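Local coordinates for putative periplasmic protein (Wolinella succinogenes, PDB 3KN3) that is probably the substrate-binding component of an ABC-type tungstate transporter, a periplasmic binding protein that can also hold glutathione, at residues D16-L21 and N201-M206; V23-Y28 and L36-V41; T79-N84 and A235-F240. All blocks are in the same frame, centred on the assembly; numbering follows the deposited sequence.

How the interactions relate
All three contacts sit in the lobe built on the mixed sheet of strands 6-12, 35-41, 57-60, 78-82 and 202-208 with a short neighbour. Interactions 1 and 2 share helix 20-32, their centres about 10 Å apart; interaction 3 has its centre about 10 Å from that of interaction 1 and about 15 Å from that of interaction 2. Strands 78-82 and 202-208 run antiparallel, with Tyr-203 O 2.7 Å from Val-81 N. Along the chain, both segments of interaction 2 fall between those of interaction 1, whereas interactions 1 and 3 alternate. Segments from the first 84 residues and the last fifth of the chain thus meet in one lobe, interaction 1 at the glutathione site.

Interaction 1: residues D16-L21 and N201-M206; sequences DNTGLL and NFYSIM
Tyr-203 carries the largest share of this contact, and its ring is met at two places by Leu-20 and Thr-18. CD2 of Leu-20 lies 4.1 Å from CD2 of Tyr-203, and the two side chains run past one another in opposite directions, so the leucine methyl touches the flank of the ring and not its phenolic end. That end is met by Thr-18, which comes from the opposite direction and places CG2 3.6 Å from Tyr-203 OH. Both aliphatic groups approach obliquely to the ring plane. The backbones stay well apart: the nearest CA atoms, of Leu-20 and Tyr-203, are separated by 9.6 Å, so the side chains, not the backbones, make the contact, which buries 116 Å².

The threonine methyl faces the tyrosine because the hydroxyl is turned back to its own chain. With chi1 at 76°, OG1 lies between the backbone N and the carbonyl carbon, where it accepts from Leu-20 N at 3.1 Å and 164°, an ST turn; it also hydrogen-bonds to Thr-15 O. Gly-19, with phi 79°, leaves helical geometry after helix 13-18 and stands at the N-cap of helix 20-32.

Other neighbours help to locate the tyrosine: its ring stacks on that of His-61, and Phe-59 touches both Leu-20 and Tyr-203. Tyr-203, His-61 and Asn-201 all bind glutathione in a structure of this protein, though no glutathione is bound to this chain here. The contact therefore lies at the ligand site of a periplasmic binding protein fold, where the junction of helices 13-18 and 20-32 backs a strand-borne aromatic residue.

Interaction 2: residues V23-Y28 and L36-V41; sequences VLAPAY and LKWVAV
Ala-25 of helix 20-32 sets its methyl against Leu-36 and Trp-38 of strand 35-41, a contact inside a beta-alpha-beta crossover whose first strand, 6-12, pairs in parallel with strand 35-41. The short helix and strand segments run nearly antiparallel, at 156°, with their axes 9.1 Å apart at closest approach. The small alanine permits a close fit: its CB is 3.9 Å from Leu-36 CB and 3.8 Å from Trp-38 CZ3.

The indole meets this methyl with its edge, near the ring plane, and offers the six-membered ring. Its CG lies between the backbone N and the carbonyl carbon (chi1 63°), which swings the indole along the strand toward the helix. At the other end of the ring system NE1 is hydrogen-bonded to Asp-16 OD1, which probably helps to hold the indole's orientation.

One helical turn beyond Ala-25, Tyr-28 makes a looser contact, its CD2 reaching Leu-36 CD1 at 4.5 Å with the methyl placed obliquely to the ring. Phe-224 and Trp-227 of helix 218-229 also pack on this tyrosine, extending the apolar layer beyond the crossover.

The polar link is indirect. A single water donates a hydrogen bond to Ala-25 O at 2.9 Å and accepts one from Leu-36 N at 2.7 Å.

Interaction 3: residues T79-N84 and A235-F240; sequences TPVMYN and AEIANF
Ile-237, near the end of helix 231-238, lies against Val-81 and Met-82 (a selenomethionine) of strand 78-82, so the last helix of the chain covers part of the mixed sheet in this lobe of a periplasmic binding protein fold. From CB, which points toward the strand, the side chain forks. CG2, on the branch anti to the backbone N, meets the strand backbone, 3.6 Å from Met-82 O. The other branch leaves through CG1, anti to the carbonyl carbon (chi1 -75°), and continues extended (chi2 165°) to CD1. That tip packs on Val-81 CG1 at 4.2 Å, the two side chains crossing at about a right angle. Ile-228 of helix 218-229 also packs on Val-81.

Three residues on from Ile-237, Phe-240, the last residue modelled, reaches Tyr-83, which follows the strand as the chain leads toward strand 86-90 in the other sheet. The tyrosine comes to the edge of the phenylalanine ring, and Ile-237 O sits 3.2 Å above the plane of the Phe-240 ring, displaced toward the rim. Tyr-83 CE1 touches two atoms, Phe-240 CD2 at 3.9 Å and Phe-240 CB at 4.0 Å.

Interaction 1: residues D16-L21 and N201-M206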
loop_
_atom_site.group_PDB
_atom_site.type_symbol
_atom_site.label_atom_id
_atom_site.label_comp_id
_atom_site.label_asym_id
_atom_site.label_seq_id
_atom_site.Cartn_x
_atom_site.Cartn_y
_atom_site.Cartn_z
ATOM N N ASP A 16 -7.997 6.607 -1.090
ATOM C CA ASP A 16 -9.400 6.815 -0.788
ATOM C C ASP A 16 -10.218 5.546 -0.997
ATOM O O ASP A 16 -11.130 5.262 -0.219
ATOM C CB ASP A 16 -9.956 7.930 -1.651
ATOM C CG ASP A 16 -11.388 8.265 -1.301
ATOM O OD1 ASP A 16 -11.773 8.068 -0.123
ATOM O OD2 ASP A 16 -12.126 8.717 -2.201
ATOM N N ASN A 17 -9.873 4.782 -2.036
ATOM C CA ASN A 17 -10.634 3.591 -2.431
ATOM C C ASN A 17 -10.494 2.386 -1.529
ATOM O O ASN A 17 -11.327 1.488 -1.556
ATOM C CB ASN A 17 -10.291 3.189 -3.856
ATOM C CG ASN A 17 -10.805 4.172 -4.846
ATOM O OD1 ASN A 17 -11.711 4.956 -4.541
ATOM N ND2 ASN A 17 -10.229 4.163 -6.039
ATOM N N THR A 18 -9.432 2.372 -0.740
ATOM C CA THR A 18 -9.236 1.360 0.277
ATOM C C THR A 18 -10.234 1.498 1.445
ATOM O O THR A 18 -10.474 0.537 2.191
ATOM C CB THR A 18 -7.805 1.437 0.837
ATOM O OG1 THR A 18 -7.697 2.550 1.736
ATOM C CG2 THR A 18 -6.795 1.596 -0.308
ATOM N N GLY A 19 -10.819 2.685 1.606
ATOM C CA GLY A 19 -11.675 2.924 2.749
ATOM C C GLY A 19 -10.958 3.227 4.060
ATOM O O GLY A 19 -11.609 3.555 5.051
ATOM N N LEU A 20 -9.630 3.134 4.080
ATOM C CA LEU A 20 -8.865 3.472 5.284
ATOM C C LEU A 20 -9.368 4.779 5.939
ATOM O O LEU A 20 -9.588 4.832 7.146
ATOM C CB LEU A 20 -7.375 3.586 4.956
ATOM C CG LEU A 20 -6.385 3.893 6.093
ATOM C CD1 LEU A 20 -6.603 2.960 7.283
ATOM C CD2 LEU A 20 -4.943 3.820 5.588
ATOM N N LEU A 21 -9.555 5.822 5.140
ATOM C CA LEU A 21 -9.917 7.128 5.683
ATOM C C LEU A 21 -11.291 7.125 6.335
ATOM O O LEU A 21 -11.510 7.791 7.352
ATOM C CB LEU A 21 -9.877 8.197 4.594
ATOM C CG LEU A 21 -8.456 8.534 4.158
ATOM C CD1 LEU A 21 -8.468 9.372 2.914
ATOM C CD2 LEU A 21 -7.766 9.254 5.287
ATOM N N ASN A 201 2.313 -3.197 3.895
ATOM C CA ASN A 201 1.902 -2.049 3.092
ATOM C C ASN A 201 1.723 -0.794 3.951
ATOM O O ASN A 201 1.001 -0.814 4.948
ATOM C CB ASN A 201 0.576 -2.363 2.397
ATOM C CG ASN A 201 0.292 -1.434 1.216
ATOM O OD1 ASN A 201 1.177 -0.710 0.748
ATOM N ND2 ASN A 201 -0.942 -1.472 0.714
ATOM N N PHE A 202 2.363 0.303 3.561
ATOM C CA PHE A 202 2.240 1.536 4.329
ATOM C C PHE A 202 1.765 2.733 3.521
ATOM O O PHE A 202 2.214 2.962 2.390
ATOM C CB PHE A 202 3.566 1.901 4.982
ATOM C CG PHE A 202 4.107 0.842 5.877
ATOM C CD1 PHE A 202 3.806 0.842 7.228
ATOM C CD2 PHE A 202 4.926 -0.151 5.372
ATOM C CE1 PHE A 202 4.306 -0.126 8.060
ATOM C CE2 PHE A 202 5.425 -1.126 6.203
ATOM C CZ PHE A 202 5.120 -1.114 7.550
ATOM N N TYR A 203 0.875 3.504 4.141
ATOM C CA TYR A 203 0.474 4.805 3.645
ATOM C C TYR A 203 1.016 5.884 4.600
ATOM O O TYR A 203 0.903 5.765 5.817
ATOM C CB TYR A 203 -1.046 4.871 3.536
ATOM C CG TYR A 203 -1.665 3.780 2.670
ATOM C CD1 TYR A 203 -2.049 4.034 1.352
ATOM C CD2 TYR A 203 -1.873 2.502 3.176
ATOM C CE1 TYR A 203 -2.621 3.049 0.575
ATOM C CE2 TYR A 203 -2.431 1.511 2.406
ATOM C CZ TYR A 203 -2.804 1.785 1.109
ATOM O OH TYR A 203 -3.355 0.784 0.350
ATOM N N SER A 204 1.613 6.930 4.046
ATOM C CA SER A 204 2.292 7.931 4.853
ATOM C C SER A 204 1.498 9.210 5.017
ATOM O O SER A 204 0.998 9.759 4.038
ATOM C CB SER A 204 3.634 8.280 4.226
ATOM O OG SER A 204 4.481 7.156 4.210
ATOM N N ILE A 205 1.398 9.679 6.260
ATOM C CA ILE A 205 0.839 10.984 6.562
ATOM C C ILE A 205 2.006 11.908 6.776
ATOM O O ILE A 205 2.951 11.555 7.467
ATOM C CB ILE A 205 0.020 10.971 7.856
ATOM C CG1 ILE A 205 -1.075 9.921 7.778
ATOM C CG2 ILE A 205 -0.628 12.332 8.112
ATOM C CD1 ILE A 205 -1.769 9.712 9.086
HETATM N N MSE A 206 1.959 13.082 6.163
HETATM C CA MSE A 206 2.931 14.126 6.460
HETATM C C MSE A 206 2.206 15.437 6.699
HETATM O O MSE A 206 1.196 15.728 6.050
HETATM C CB MSE A 206 3.930 14.301 5.319
HETATM C CG MSE A 206 4.823 13.098 5.095
HETATM SE SE MSE A 206 5.757 13.190 3.376
HETATM C CE MSE A 206 6.981 11.699 3.571
#

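Interaction 2: residues V23-Y28 and L36-V41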
loop_
_atom_site.group_PDB
_atom_site.type_symbol
_atom_site.label_atom_id
_atom_site.label_comp_id
_atom_site.label_asym_id
_atom_site.label_seq_id
_atom_site.Cartn_x
_atom_site.Cartn_y
_atom_site.Cartn_z
ATOM N N VAL A 23 -12.538 4.737 7.805
ATOM C CA VAL A 23 -12.411 4.065 9.075
ATOM C C VAL A 23 -11.851 5.043 10.117
ATOM O O VAL A 23 -12.421 5.201 11.197
ATOM C CB VAL A 23 -11.505 2.851 8.967
ATOM C CG1 VAL A 23 -11.367 2.191 10.326
ATOM C CG2 VAL A 23 -12.056 1.863 7.938
ATOM N N LEU A 24 -10.743 5.703 9.776
ATOM C CA LEU A 24 -10.072 6.640 10.675
ATOM C C LEU A 24 -10.929 7.845 11.073
ATOM O O LEU A 24 -10.934 8.239 12.225
ATOM C CB LEU A 24 -8.753 7.101 10.061
ATOM C CG LEU A 24 -7.758 5.956 9.826
ATOM C CD1 LEU A 24 -6.525 6.407 9.064
ATOM C CD2 LEU A 24 -7.363 5.342 11.159
ATOM N N ALA A 25 -11.682 8.403 10.130
ATOM C CA ALA A 25 -12.407 9.654 10.377
ATOM C C ALA A 25 -13.454 9.600 11.499
ATOM O O ALA A 25 -13.475 10.471 12.364
ATOM C CB ALA A 25 -13.014 10.207 9.091
ATOM N N PRO A 26 -14.331 8.585 11.488
ATOM C CA PRO A 26 -15.308 8.498 12.579
ATOM C C PRO A 26 -14.618 8.268 13.923
ATOM O O PRO A 26 -15.025 8.843 14.935
ATOM C CB PRO A 26 -16.149 7.274 12.203
ATOM C CG PRO A 26 -15.908 7.073 10.746
ATOM C CD PRO A 26 -14.494 7.491 10.520
ATOM N N ALA A 27 -13.578 7.444 13.935
ATOM C CA ALA A 27 -12.859 7.195 15.181
ATOM C C ALA A 27 -12.182 8.464 15.707
ATOM O O ALA A 27 -12.135 8.692 16.914
ATOM C CB ALA A 27 -11.845 6.085 15.002
ATOM N N TYR A 28 -11.663 9.287 14.800
ATOM C CA TYR A 28 -10.978 10.513 15.198
ATOM C C TYR A 28 -11.983 11.544 15.726
ATOM O O TYR A 28 -11.737 12.218 16.730
ATOM C CB TYR A 28 -10.165 11.085 14.029
ATOM C CG TYR A 28 -9.260 12.242 14.407
ATOM C CD1 TYR A 28 -8.308 12.099 15.414
ATOM C CD2 TYR A 28 -9.349 13.469 13.760
ATOM C CE1 TYR A 28 -7.485 13.144 15.775
ATOM C CE2 TYR A 28 -8.516 14.522 14.113
ATOM C CZ TYR A 28 -7.580 14.344 15.130
ATOM O OH TYR A 28 -6.748 15.375 15.499
ATOM N N LEU A 36 -12.320 15.150 9.890
ATOM C CA LEU A 36 -11.414 14.945 8.774
ATOM C C LEU A 36 -12.096 15.265 7.439
ATOM O O LEU A 36 -13.139 14.708 7.107
ATOM C CB LEU A 36 -10.962 13.490 8.766
ATOM C CG LEU A 36 -9.492 13.253 8.455
ATOM C CD1 LEU A 36 -8.651 14.101 9.392
ATOM C CD2 LEU A 36 -9.164 11.767 8.586
ATOM N N LYS A 37 -11.505 16.172 6.679
ATOM C CA LYS A 37 -12.030 16.507 5.365
ATOM C C LYS A 37 -10.921 16.266 4.340
ATOM O O LYS A 37 -9.818 16.807 4.458
ATOM C CB LYS A 37 -12.519 17.964 5.319
ATOM C CG LYS A 37 -13.755 18.280 6.174
ATOM C CD LYS A 37 -15.048 17.673 5.601
ATOM C CE LYS A 37 -15.425 18.224 4.204
ATOM N NZ LYS A 37 -16.325 19.430 4.262
ATOM N N TRP A 38 -11.187 15.437 3.343
ATOM C CA TRP A 38 -10.126 15.137 2.395
ATOM C C TRP A 38 -10.519 15.279 0.934
ATOM O O TRP A 38 -11.674 15.148 0.565
ATOM C CB TRP A 38 -9.535 13.751 2.655
ATOM C CG TRP A 38 -10.486 12.591 2.485
ATOM C CD1 TRP A 38 -10.707 11.872 1.344
ATOM C CD2 TRP A 38 -11.327 12.005 3.497
ATOM N NE1 TRP A 38 -11.633 10.880 1.581
ATOM C CE2 TRP A 38 -12.027 10.939 2.889
ATOM C CE3 TRP A 38 -11.563 12.285 4.848
ATOM C CZ2 TRP A 38 -12.935 10.153 3.590
ATOM C CZ3 TRP A 38 -12.462 11.501 5.543
ATOM C CH2 TRP A 38 -13.139 10.448 4.917
ATOM N N VAL A 39 -9.530 15.548 0.103
ATOM C CA VAL A 39 -9.754 15.545 -1.317
ATOM C C VAL A 39 -8.805 14.525 -1.913
ATOM O O VAL A 39 -7.623 14.497 -1.564
ATOM C CB VAL A 39 -9.526 16.921 -1.926
ATOM C CG1 VAL A 39 -9.973 16.916 -3.368
ATOM C CG2 VAL A 39 -10.317 17.960 -1.158
ATOM N N ALA A 40 -9.339 13.684 -2.799
ATOM C CA ALA A 40 -8.587 12.569 -3.364
ATOM C C ALA A 40 -8.248 12.823 -4.832
ATOM O O ALA A 40 -9.126 12.880 -5.683
ATOM C CB ALA A 40 -9.371 11.269 -3.209
ATOM N N VAL A 41 -6.964 12.992 -5.115
ATOM C CA VAL A 41 -6.514 13.308 -6.462
ATOM C C VAL A 41 -5.341 12.418 -6.822
ATOM O O VAL A 41 -5.131 11.379 -6.197
ATOM C CB VAL A 41 -6.101 14.805 -6.605
ATOM C CG1 VAL A 41 -7.324 15.731 -6.484
ATOM C CG2 VAL A 41 -5.013 15.182 -5.605
HETATM O O HOH W 1 -12.757 13.117 11.536
#

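Interaction 3: residues T79-N84 and A235-F240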
loop_
_atom_site.group_PDB
_atom_site.type_symbol
_atom_site.label_atom_id
_atom_site.label_comp_id
_atom_site.label_asym_id
_atom_site.label_seq_id
_atom_site.Cartn_x
_atom_site.Cartn_y
_atom_site.Cartn_z
ATOM N N THR A 79 4.923 9.880 8.810
ATOM C CA THR A 79 4.390 8.927 9.774
ATOM C C THR A 79 3.625 7.814 9.045
ATOM O O THR A 79 2.577 8.061 8.462
ATOM C CB THR A 79 3.422 9.653 10.755
ATOM O OG1 THR A 79 4.152 10.579 11.575
ATOM C CG2 THR A 79 2.648 8.665 11.631
ATOM N N PRO A 80 4.152 6.577 9.063
ATOM C CA PRO A 80 3.493 5.489 8.331
ATOM C C PRO A 80 2.279 4.896 9.036
ATOM O O PRO A 80 2.267 4.760 10.261
ATOM C CB PRO A 80 4.589 4.428 8.221
ATOM C CG PRO A 80 5.867 5.160 8.472
ATOM C CD PRO A 80 5.507 6.196 9.486
ATOM N N VAL A 81 1.266 4.548 8.247
ATOM C CA VAL A 81 0.126 3.789 8.733
ATOM C C VAL A 81 0.066 2.493 7.942
ATOM O O VAL A 81 -0.054 2.504 6.724
ATOM C CB VAL A 81 -1.196 4.546 8.538
ATOM C CG1 VAL A 81 -2.386 3.683 8.985
ATOM C CG2 VAL A 81 -1.161 5.881 9.264
HETATM N N MSE A 82 0.163 1.368 8.627
HETATM C CA MSE A 82 0.291 0.122 7.904
HETATM C C MSE A 82 -1.079 -0.466 7.677
HETATM O O MSE A 82 -1.918 -0.458 8.574
HETATM C CB MSE A 82 1.176 -0.851 8.657
HETATM C CG MSE A 82 0.441 -1.622 9.706
HETATM SE SE MSE A 82 1.098 -3.445 9.754
HETATM C CE MSE A 82 2.942 -3.083 10.257
ATOM N N TYR A 83 -1.315 -0.972 6.471
ATOM C CA TYR A 83 -2.665 -1.374 6.109
ATOM C C TYR A 83 -2.676 -2.058 4.763
ATOM O O TYR A 83 -1.928 -1.677 3.855
ATOM C CB TYR A 83 -3.557 -0.138 6.050
ATOM C CG TYR A 83 -5.030 -0.420 5.904
ATOM C CD1 TYR A 83 -5.765 -0.947 6.958
ATOM C CD2 TYR A 83 -5.702 -0.116 4.729
ATOM C CE1 TYR A 83 -7.127 -1.191 6.834
ATOM C CE2 TYR A 83 -7.062 -0.359 4.594
ATOM C CZ TYR A 83 -7.772 -0.896 5.647
ATOM O OH TYR A 83 -9.132 -1.129 5.514
ATOM N N ASN A 84 -3.534 -3.062 4.630
ATOM C CA ASN A 84 -3.755 -3.691 3.337
ATOM C C ASN A 84 -2.462 -4.309 2.821
ATOM O O ASN A 84 -1.986 -3.963 1.737
ATOM C CB ASN A 84 -4.274 -2.644 2.347
ATOM C CG ASN A 84 -4.735 -3.245 1.030
ATOM O OD1 ASN A 84 -5.079 -4.434 0.949
ATOM N ND2 ASN A 84 -4.770 -2.410 -0.016
ATOM N N ALA A 235 -2.314 -0.161 18.264
ATOM C CA ALA A 235 -2.942 -1.455 18.519
ATOM C C ALA A 235 -4.305 -1.592 17.833
ATOM O O ALA A 235 -4.681 -2.668 17.374
ATOM C CB ALA A 235 -3.079 -1.686 20.016
ATOM N N GLU A 236 -5.048 -0.497 17.768
ATOM C CA GLU A 236 -6.363 -0.530 17.158
ATOM C C GLU A 236 -6.244 -0.787 15.666
ATOM O O GLU A 236 -6.971 -1.603 15.112
ATOM C CB GLU A 236 -7.080 0.789 17.414
ATOM C CG GLU A 236 -8.559 0.759 17.126
ATOM C CD GLU A 236 -9.323 1.790 17.945
ATOM O OE1 GLU A 236 -9.085 1.869 19.178
ATOM O OE2 GLU A 236 -10.162 2.514 17.354
ATOM N N ILE A 237 -5.309 -0.090 15.028
ATOM C CA ILE A 237 -5.098 -0.193 13.583
ATOM C C ILE A 237 -4.625 -1.576 13.161
ATOM O O ILE A 237 -5.111 -2.136 12.169
ATOM C CB ILE A 237 -4.080 0.853 13.072
ATOM C CG1 ILE A 237 -4.736 2.240 13.030
ATOM C CG2 ILE A 237 -3.527 0.440 11.685
ATOM C CD1 ILE A 237 -3.760 3.392 12.900
ATOM N N ALA A 238 -3.673 -2.119 13.914
ATOM C CA ALA A 238 -3.162 -3.457 13.644
ATOM C C ALA A 238 -4.301 -4.471 13.573
ATOM O O ALA A 238 -4.177 -5.503 12.919
ATOM C CB ALA A 238 -2.139 -3.869 14.702
ATOM N N ASN A 239 -5.416 -4.165 14.230
ATOM C CA ASN A 239 -6.525 -5.104 14.330
ATOM C C ASN A 239 -7.680 -4.843 13.372
ATOM O O ASN A 239 -8.842 -5.029 13.729
ATOM C CB ASN A 239 -7.049 -5.158 15.766
ATOM C CG ASN A 239 -6.275 -6.134 16.628
ATOM O OD1 ASN A 239 -5.739 -7.130 16.133
ATOM N ND2 ASN A 239 -6.216 -5.858 17.930
ATOM N N PHE A 240 -7.362 -4.423 12.155
ATOM C CA PHE A 240 -8.393 -4.224 11.146
ATOM C C PHE A 240 -8.508 -5.435 10.236
ATOM O O PHE A 240 -9.530 -5.620 9.585
ATOM C CB PHE A 240 -8.116 -2.972 10.313
ATOM C CG PHE A 240 -8.175 -1.697 11.100
ATOM C CD1 PHE A 240 -8.819 -1.653 12.326
ATOM C CD2 PHE A 240 -7.594 -0.538 10.611
ATOM C CE1 PHE A 240 -8.877 -0.477 13.052
ATOM C CE2 PHE A 240 -7.650 0.639 11.330
ATOM C CZ PHE A 240 -8.292 0.670 12.551
#